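Local coordinates for protein NAD(P)H-FMN oxidoreductase (Bacillus subtilis, PDB 5LVA) that binds flavin mononucleotide in a flavodoxin-like fold and probably works as an NAD(P)H-dependent flavin reductase, transferring electrons through that bound cofactor, at residues A7-P10 with N11-Q14; V47-E50 with Q51-E55; A163-Y166 with R167-V170. All coordinates share one frame; numbering follows the deposited sequence.

Interaction 1. Residues A7-P10 with N11-Q14. With FMN (flavin mononucleotide), chain C.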
loop_
_atom_site.group_PDB
_atom_site.type_symbol
_atom_site.label_atom_id
_atom_site.label_comp_id
_atom_site.label_asym_id
_atom_site.label_seq_id
_atom_site.Cartn_x
_atom_site.Cartn_y
_atom_site.Cartn_z
ATOM N N ALA A 7 -4.165 -4.099 2.762
ATOM C CA ALA A 7 -3.838 -4.880 1.572
ATOM C C ALA A 7 -5.000 -4.903 0.606
ATOM O O ALA A 7 -6.124 -5.184 0.993
ATOM C CB ALA A 7 -3.433 -6.278 1.946
ATOM N N PHE A 8 -4.722 -4.587 -0.655
ATOM C CA PHE A 8 -5.753 -4.552 -1.678
ATOM C C PHE A 8 -5.444 -5.516 -2.818
ATOM O O PHE A 8 -4.775 -5.165 -3.786
ATOM C CB PHE A 8 -5.927 -3.141 -2.240
ATOM C CG PHE A 8 -6.458 -2.133 -1.251
ATOM C CD1 PHE A 8 -5.607 -1.484 -0.374
ATOM C CD2 PHE A 8 -7.799 -1.795 -1.245
ATOM C CE1 PHE A 8 -6.080 -0.541 0.511
ATOM C CE2 PHE A 8 -8.277 -0.850 -0.357
ATOM C CZ PHE A 8 -7.417 -0.226 0.526
ATOM N N HIS A 9 -5.948 -6.728 -2.692
ATOM C CA HIS A 9 -5.798 -7.741 -3.700
ATOM C C HIS A 9 -7.132 -8.461 -3.847
ATOM O O HIS A 9 -7.716 -8.886 -2.867
ATOM C CB HIS A 9 -4.690 -8.706 -3.321
ATOM C CG HIS A 9 -4.293 -9.624 -4.427
ATOM N ND1 HIS A 9 -5.192 -10.450 -5.067
ATOM C CD2 HIS A 9 -3.098 -9.848 -5.010
ATOM C CE1 HIS A 9 -4.565 -11.141 -5.997
ATOM N NE2 HIS A 9 -3.292 -10.795 -5.985
ATOM N N PRO A 10 -7.634 -8.564 -5.078
ATOM C CA PRO A 10 -8.970 -9.115 -5.307
ATOM C C PRO A 10 -9.149 -10.532 -4.781
ATOM O O PRO A 10 -10.255 -10.908 -4.404
ATOM C CB PRO A 10 -9.091 -9.085 -6.822
ATOM C CG PRO A 10 -8.221 -7.903 -7.220
ATOM C CD PRO A 10 -7.055 -7.978 -6.301
ATOM N N ASN A 11 -8.073 -11.305 -4.748
ATOM C CA ASN A 11 -8.138 -12.677 -4.268
ATOM C C ASN A 11 -6.850 -13.064 -3.579
ATOM O O ASN A 11 -5.943 -13.613 -4.192
ATOM C CB ASN A 11 -8.416 -13.635 -5.416
ATOM C CG ASN A 11 -8.852 -15.009 -4.944
ATOM O OD1 ASN A 11 -8.517 -15.452 -3.845
ATOM N ND2 ASN A 11 -9.592 -15.701 -5.790
ATOM N N MET A 12 -6.785 -12.786 -2.292
ATOM C CA MET A 12 -5.598 -13.053 -1.500
ATOM C C MET A 12 -5.261 -14.548 -1.326
ATOM O O MET A 12 -4.192 -14.894 -0.832
ATOM C CB MET A 12 -5.783 -12.407 -0.138
ATOM C CG MET A 12 -4.537 -11.957 0.520
ATOM S SD MET A 12 -3.668 -10.729 -0.434
ATOM C CE MET A 12 -2.452 -10.275 0.782
ATOM N N GLU A 13 -6.178 -15.431 -1.700
ATOM C CA GLU A 13 -5.916 -16.862 -1.629
ATOM C C GLU A 13 -5.203 -17.321 -2.887
ATOM O O GLU A 13 -4.402 -18.250 -2.851
ATOM C CB GLU A 13 -7.216 -17.662 -1.449
ATOM C CG GLU A 13 -7.908 -17.490 -0.102
ATOM C CD GLU A 13 -7.096 -18.047 1.056
ATOM O OE1 GLU A 13 -6.863 -19.274 1.092
ATOM O OE2 GLU A 13 -6.692 -17.259 1.936
ATOM N N GLN A 14 -5.513 -16.670 -4.004
ATOM C CA GLN A 14 -4.909 -17.005 -5.288
ATOM C C GLN A 14 -3.603 -16.240 -5.492
ATOM O O GLN A 14 -2.774 -16.623 -6.306
ATOM C CB GLN A 14 -5.889 -16.712 -6.427
ATOM C CG GLN A 14 -5.470 -17.254 -7.778
ATOM C CD GLN A 14 -6.514 -17.015 -8.849
ATOM O OE1 GLN A 14 -7.222 -16.012 -8.822
ATOM N NE2 GLN A 14 -6.617 -17.937 -9.801
HETATM N N1 FMN C . 2.689 -5.566 -13.881
HETATM C C2 FMN C . 3.432 -4.443 -14.189
HETATM O O2 FMN C . 4.650 -4.446 -14.044
HETATM N N3 FMN C . 2.823 -3.304 -14.652
HETATM C C4 FMN C . 1.469 -3.266 -14.828
HETATM O O4 FMN C . 0.968 -2.226 -15.238
HETATM C C4A FMN C . 0.707 -4.399 -14.525
HETATM N N5 FMN C . -0.655 -4.389 -14.689
HETATM C C5A FMN C . -1.411 -5.497 -14.391
HETATM C C6 FMN C . -2.786 -5.448 -14.565
HETATM C C7 FMN C . -3.581 -6.533 -14.264
HETATM C C7M FMN C . -5.069 -6.442 -14.466
HETATM C C8 FMN C . -2.975 -7.697 -13.786
HETATM C C8M FMN C . -3.796 -8.903 -13.442
HETATM C C9 FMN C . -1.597 -7.742 -13.615
HETATM C C9A FMN C . -0.807 -6.643 -13.905
HETATM N N10 FMN C . 0.572 -6.675 -13.743
HETATM C C10 FMN C . 1.322 -5.550 -14.049
HETATM C "C1'" FMN C . 1.246 -7.895 -13.180
HETATM C "C2'" FMN C . 1.091 -7.718 -11.648
HETATM O "O2'" FMN C . 1.704 -6.513 -11.200
HETATM C "C3'" FMN C . 1.493 -8.921 -10.779
HETATM O "O3'" FMN C . 0.587 -9.940 -11.122
HETATM C "C4'" FMN C . 1.393 -8.581 -9.280
HETATM O "O4'" FMN C . 2.190 -7.466 -9.028
HETATM C "C5'" FMN C . 1.845 -9.591 -8.233
HETATM O "O5'" FMN C . 0.880 -10.599 -8.097
HETATM P P FMN C . 0.316 -11.274 -6.747
HETATM O O1P FMN C . -1.141 -11.337 -7.021
HETATM O O2P FMN C . 0.946 -12.616 -6.597
HETATM O O3P FMN C . 0.485 -10.524 -5.473
HETATM O O HOH W 1 -8.647 -10.698 -1.087
#

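Interaction 2. Residues V47-E50 with Q51-E55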
loop_
_atom_site.group_PDB
_atom_site.type_symbol
_atom_site.label_atom_id
_atom_site.label_comp_id
_atom_site.label_asym_id
_atom_site.label_seq_id
_atom_site.Cartn_x
_atom_site.Cartn_y
_atom_site.Cartn_z
ATOM N N VAL A 47 -16.991 3.480 6.226
ATOM C CA VAL A 47 -16.127 4.645 6.224
ATOM C C VAL A 47 -15.604 4.968 7.619
ATOM O O VAL A 47 -14.409 5.160 7.811
ATOM C CB VAL A 47 -16.859 5.863 5.625
ATOM C CG1 VAL A 47 -16.051 7.131 5.802
ATOM C CG2 VAL A 47 -17.141 5.614 4.152
ATOM N N GLU A 48 -16.501 4.988 8.591
ATOM C CA GLU A 48 -16.139 5.345 9.953
ATOM C C GLU A 48 -15.143 4.361 10.532
ATOM O O GLU A 48 -14.219 4.749 11.233
ATOM C CB GLU A 48 -17.387 5.426 10.838
ATOM C CG GLU A 48 -17.101 5.907 12.238
ATOM C CD GLU A 48 -18.343 6.084 13.063
ATOM O OE1 GLU A 48 -19.359 5.445 12.742
ATOM O OE2 GLU A 48 -18.300 6.838 14.051
ATOM N N LYS A 49 -15.337 3.088 10.227
ATOM C CA LYS A 49 -14.436 2.037 10.672
ATOM C C LYS A 49 -13.027 2.275 10.154
ATOM O O LYS A 49 -12.062 2.217 10.913
ATOM C CB LYS A 49 -14.937 0.668 10.206
ATOM C CG LYS A 49 -14.079 -0.501 10.685
ATOM C CD LYS A 49 -14.501 -1.811 10.041
ATOM C CE LYS A 49 -13.477 -2.898 10.313
ATOM N NZ LYS A 49 -13.737 -4.137 9.511
ATOM N N GLU A 50 -12.926 2.548 8.857
ATOM C CA GLU A 50 -11.653 2.820 8.212
ATOM C C GLU A 50 -10.984 4.056 8.794
ATOM O O GLU A 50 -9.816 4.016 9.162
ATOM C CB GLU A 50 -11.848 2.995 6.714
ATOM C CG GLU A 50 -12.543 1.850 6.047
ATOM C CD GLU A 50 -11.805 0.554 6.210
ATOM O OE1 GLU A 50 -10.572 0.540 6.064
ATOM O OE2 GLU A 50 -12.467 -0.457 6.493
ATOM N N GLN A 51 -11.730 5.151 8.872
ATOM C CA GLN A 51 -11.237 6.366 9.503
ATOM C C GLN A 51 -10.687 6.099 10.893
ATOM O O GLN A 51 -9.597 6.539 11.214
ATOM C CB GLN A 51 -12.337 7.421 9.583
ATOM C CG GLN A 51 -12.560 8.156 8.280
ATOM C CD GLN A 51 -13.656 9.177 8.374
ATOM O OE1 GLN A 51 -14.291 9.330 9.415
ATOM N NE2 GLN A 51 -13.896 9.876 7.287
ATOM N N LYS A 52 -11.439 5.365 11.706
ATOM C CA LYS A 52 -11.057 5.108 13.091
ATOM C C LYS A 52 -9.789 4.288 13.205
ATOM O O LYS A 52 -9.039 4.421 14.163
ATOM C CB LYS A 52 -12.179 4.395 13.828
ATOM C CG LYS A 52 -13.223 5.286 14.440
ATOM C CD LYS A 52 -14.315 4.412 15.043
ATOM C CE LYS A 52 -14.810 4.962 16.356
ATOM N NZ LYS A 52 -13.674 5.451 17.197
ATOM N N LEU A 53 -9.557 3.428 12.230
ATOM C CA LEU A 53 -8.357 2.612 12.237
ATOM C C LEU A 53 -7.139 3.436 11.869
ATOM O O LEU A 53 -6.093 3.300 12.494
ATOM C CB LEU A 53 -8.507 1.421 11.291
ATOM C CG LEU A 53 -9.353 0.304 11.891
ATOM C CD1 LEU A 53 -9.756 -0.738 10.856
ATOM C CD2 LEU A 53 -8.597 -0.328 13.021
ATOM N N CYS A 54 -7.273 4.277 10.848
ATOM C CA CYS A 54 -6.205 5.215 10.479
ATOM C C CYS A 54 -5.808 6.061 11.682
ATOM O O CYS A 54 -4.636 6.213 11.981
ATOM C CB CYS A 54 -6.628 6.135 9.325
ATOM S SG CYS A 54 -6.951 5.334 7.739
ATOM N N GLU A 55 -6.806 6.602 12.368
ATOM C CA GLU A 55 -6.586 7.391 13.566
ATOM C C GLU A 55 -5.743 6.669 14.623
ATOM O O GLU A 55 -4.917 7.283 15.295
ATOM C CB GLU A 55 -7.929 7.796 14.171
ATOM C CG GLU A 55 -8.747 8.713 13.284
ATOM C CD GLU A 55 -10.073 9.094 13.899
ATOM O OE1 GLU A 55 -10.228 8.908 15.114
ATOM O OE2 GLU A 55 -10.963 9.568 13.175
#

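Interaction 3. Residues A163-Y166 with R167-V170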
loop_
_atom_site.group_PDB
_atom_site.type_symbol
_atom_site.label_atom_id
_atom_site.label_comp_id
_atom_site.label_asym_id
_atom_site.label_seq_id
_atom_site.Cartn_x
_atom_site.Cartn_y
_atom_site.Cartn_z
ATOM N N ALA A 163 10.258 -11.170 0.366
ATOM C CA ALA A 163 9.328 -11.091 1.492
ATOM C C ALA A 163 10.018 -10.571 2.736
ATOM O O ALA A 163 9.483 -9.720 3.445
ATOM C CB ALA A 163 8.694 -12.452 1.770
ATOM N N THR A 164 11.212 -11.073 3.009
ATOM C CA THR A 164 11.900 -10.627 4.203
ATOM C C THR A 164 12.313 -9.167 4.045
ATOM O O THR A 164 12.388 -8.429 5.020
ATOM C CB THR A 164 13.115 -11.523 4.537
ATOM O OG1 THR A 164 13.926 -10.888 5.528
ATOM C CG2 THR A 164 13.947 -11.766 3.343
ATOM N N GLN A 165 12.544 -8.746 2.806
ATOM C CA GLN A 165 12.905 -7.364 2.538
ATOM C C GLN A 165 11.699 -6.455 2.701
ATOM O O GLN A 165 11.818 -5.317 3.154
ATOM C CB GLN A 165 13.497 -7.217 1.139
ATOM C CG GLN A 165 14.933 -7.668 1.035
ATOM C CD GLN A 165 15.822 -6.965 2.028
ATOM O OE1 GLN A 165 15.616 -5.797 2.343
ATOM N NE2 GLN A 165 16.824 -7.672 2.524
ATOM N N TYR A 166 10.537 -6.970 2.327
ATOM C CA TYR A 166 9.290 -6.260 2.522
ATOM C C TYR A 166 9.088 -5.994 4.007
ATOM O O TYR A 166 8.778 -4.884 4.411
ATOM C CB TYR A 166 8.138 -7.076 1.930
ATOM C CG TYR A 166 6.754 -6.746 2.442
ATOM C CD1 TYR A 166 6.256 -7.347 3.588
ATOM C CD2 TYR A 166 5.923 -5.881 1.749
ATOM C CE1 TYR A 166 4.990 -7.061 4.051
ATOM C CE2 TYR A 166 4.651 -5.592 2.206
ATOM C CZ TYR A 166 4.192 -6.190 3.355
ATOM O OH TYR A 166 2.931 -5.908 3.809
ATOM N N ARG A 167 9.289 -7.022 4.819
ATOM C CA ARG A 167 9.059 -6.923 6.248
ATOM C C ARG A 167 9.978 -5.892 6.878
ATOM O O ARG A 167 9.557 -5.109 7.710
ATOM C CB ARG A 167 9.258 -8.281 6.922
ATOM C CG ARG A 167 8.719 -8.341 8.345
ATOM C CD ARG A 167 9.296 -9.496 9.118
ATOM N NE ARG A 167 8.504 -9.806 10.303
ATOM C CZ ARG A 167 8.802 -9.421 11.537
ATOM N NH1 ARG A 167 9.891 -8.711 11.771
ATOM N NH2 ARG A 167 8.013 -9.757 12.543
ATOM N N GLU A 168 11.238 -5.891 6.479
ATOM C CA GLU A 168 12.170 -4.957 7.065
ATOM C C GLU A 168 11.802 -3.525 6.694
ATOM O O GLU A 168 11.911 -2.612 7.508
ATOM C CB GLU A 168 13.595 -5.261 6.630
ATOM C CG GLU A 168 14.570 -4.236 7.154
ATOM C CD GLU A 168 16.003 -4.539 6.803
ATOM O OE1 GLU A 168 16.314 -5.721 6.533
ATOM O OE2 GLU A 168 16.818 -3.590 6.810
ATOM N N HIS A 169 11.350 -3.340 5.461
ATOM C CA HIS A 169 11.043 -2.015 4.956
ATOM C C HIS A 169 9.826 -1.410 5.629
ATOM O O HIS A 169 9.813 -0.241 5.970
ATOM C CB HIS A 169 10.817 -2.058 3.454
ATOM C CG HIS A 169 10.908 -0.717 2.804
ATOM N ND1 HIS A 169 9.822 0.113 2.657
ATOM C CD2 HIS A 169 11.966 -0.052 2.283
ATOM C CE1 HIS A 169 10.199 1.225 2.056
ATOM N NE2 HIS A 169 11.496 1.148 1.821
ATOM N N VAL A 170 8.803 -2.226 5.809
ATOM C CA VAL A 170 7.560 -1.794 6.422
ATOM C C VAL A 170 7.762 -1.428 7.894
ATOM O O VAL A 170 7.033 -0.617 8.442
ATOM C CB VAL A 170 6.479 -2.900 6.275
ATOM C CG1 VAL A 170 5.293 -2.642 7.175
ATOM C CG2 VAL A 170 6.038 -2.998 4.829
#

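Interaction 1. Residues A7-P10 with N11-Q14
Asn11 is held at two places: its side-chain oxygen OD1 is gripped by two backbone N-H groups, and its own backbone N bonds to the ring of His9. The bond from Asn11 N to His9 ND1 is 3.0 Å long and fairly straight at 160°, and the donor lies almost in the imidazole plane, so the turn approaches the ring at its edge. Placing CG anti to the backbone N (chi1 -169°) turns the His9 ring so that NE2, the second ring nitrogen, donates to O1P of the FMN phosphate. His9 NE2 to FMN O1P is modelled very short, at 2.4 Å, a value not to be pressed at this resolution. Histidine suits the place because one nitrogen accepts from the loop while the other donates to the phosphate. With an alanine here, the phosphate would probably lose one of its donors and Asn11 N its acceptor, setting the turn free to shift. Asn11 OD1 receives Glu13 N, at 3.2 Å and only slightly tilted from the carbonyl plane, and Gln14 N, at 3.2 Å from well above that plane, both from the same face. Together these bonds make an Asx turn and an Asx motif, for which a short carbonyl-bearing side chain is well suited. Met12 SD rests 3.7 Å from His9 CB and oblique to the ring, while a water joins His9 O to Met12 N. The loop runs from strand 3-7 to helix 17-23, the usual seat of the flavin phosphate in flavodoxin-like folds; Met12 packs on Asn18, Arg19 and Ala22 of that helix, and His9 also touches Asn18 there and Pro65 of strand 59-65.

Interaction 2. Residues V47-E50 with Q51-E55
Val47 to Glu55 form a continuous turn-by-turn stretch of helix, the backbone N of Gln51, Lys52, Leu53 and Cys54 each bonding to the carbonyl four residues back, with Gln51 N to Val47 O the straightest at 2.9 Å and 178°. One turn apart, Val47 and Gln51 lie side by side and point the same way. The methyl CG1 of Val47 is 3.8 Å from Gln51 NE2, alongside the amide end of a chain extended beyond CG. Branched valine gives the glutamine an apolar flank, while the amide is long enough to carry NE2 to the backbone oxygen of Val82. Leu53 also meets the preceding turn: its CD1 is 4.3 Å from Lys49 CG, in the aliphatic part of a lysine whose NZ forms a salt bridge with Glu39. The aliphatic parts of Glu48 and Lys52 come near each other, Glu48 CG to Lys52 CD 4.2 Å. Their charged ends stay apart, Glu48 OE2 to Lys52 NZ 5.8 Å, which leaves at most a mild attraction. Glu50 is buried, and its chain, bent at chi2 (-59°), brings the carboxylate to a salt bridge with Arg34 and hydrogen bonds from Tyr40 and Trp78, partners that would probably favour its charged form. On the inward side Cys54, small enough for a close fit, meets Trp78 and Leu96. The amphipathic pattern belongs to the helical arm of a beta-alpha-beta crossover: this helix links parallel strands 31-35 and 59-65, passing across strand 3-7 as in the flavodoxin-like fold.

Interaction 3. Residues A163-Y166 with R167-V170
Val170 CG2 sits over one face of the Tyr166 ring in a CH-pi contact, 4.0 Å from the ring centroid and 14° off its normal. The methyl is displaced toward the CE2 side, where Tyr166 CE2 is 3.9 Å away, and the two side chains meet at a slant rather than stacking in line. The tyrosine reaches this place because its CG is anti to the backbone N (chi1 160°), swinging the ring out beside the next turn, where a beta-branched valine can present a methyl without needing length. Backbone bonds carry the rest of the contact: Arg167 N to Ala163 O, Glu168 N to Thr164 O, His169 N to Gln165 O and Val170 N to Tyr166 O follow the regular helical pattern. The last, 3.0 Å from Val170 N to Tyr166 O, spans the same two residues that share the ring contact. Polar ends find their partners beyond this turn. Tyr166 OH bonds with Gln63, so a buried ring keeps its hydroxyl satisfied; the extended Arg167 chain carries NE to the backbone oxygen of Thr24, and Gln165 NE2 turns back to Glu161 on the same helix. Exposed Thr164 and Glu168 are polar residues suited to the solvent side. The inner side of helix 156-171 lies against the parallel sheet: Tyr166 meets Val5 and Ala104, Val170 meets Val3, and His169 meets Met102, while Tyr166 also stacks on Phe21 of helix 17-23, joining this last long helix to strands 3-7 and 100-106 and to its helical neighbour.

Overall arrangement
The three contacts are local and lie in series along the chain, in different parts of one flavodoxin-like fold. Interaction 1 is mostly buried and belongs to the cofactor site: a loop shaped by side-chain-to-backbone bonds, with a phosphate as outside partner. Interactions 2 and 3 are partly buried turns of helix, regular in backbone and two-sided in chemistry. Their side chains differ: 47-55 carries a buried carboxylate with an ion pair and hydrogen bonds, and a second ion pair at a partly exposed lysine, whereas 163-170 lays an aromatic ring and a methyl against strands. Interactions 1 and 3 share strand 3-7 and helix 17-23; interactions 1 and 2 both meet strand 31-35 and helix 73-82.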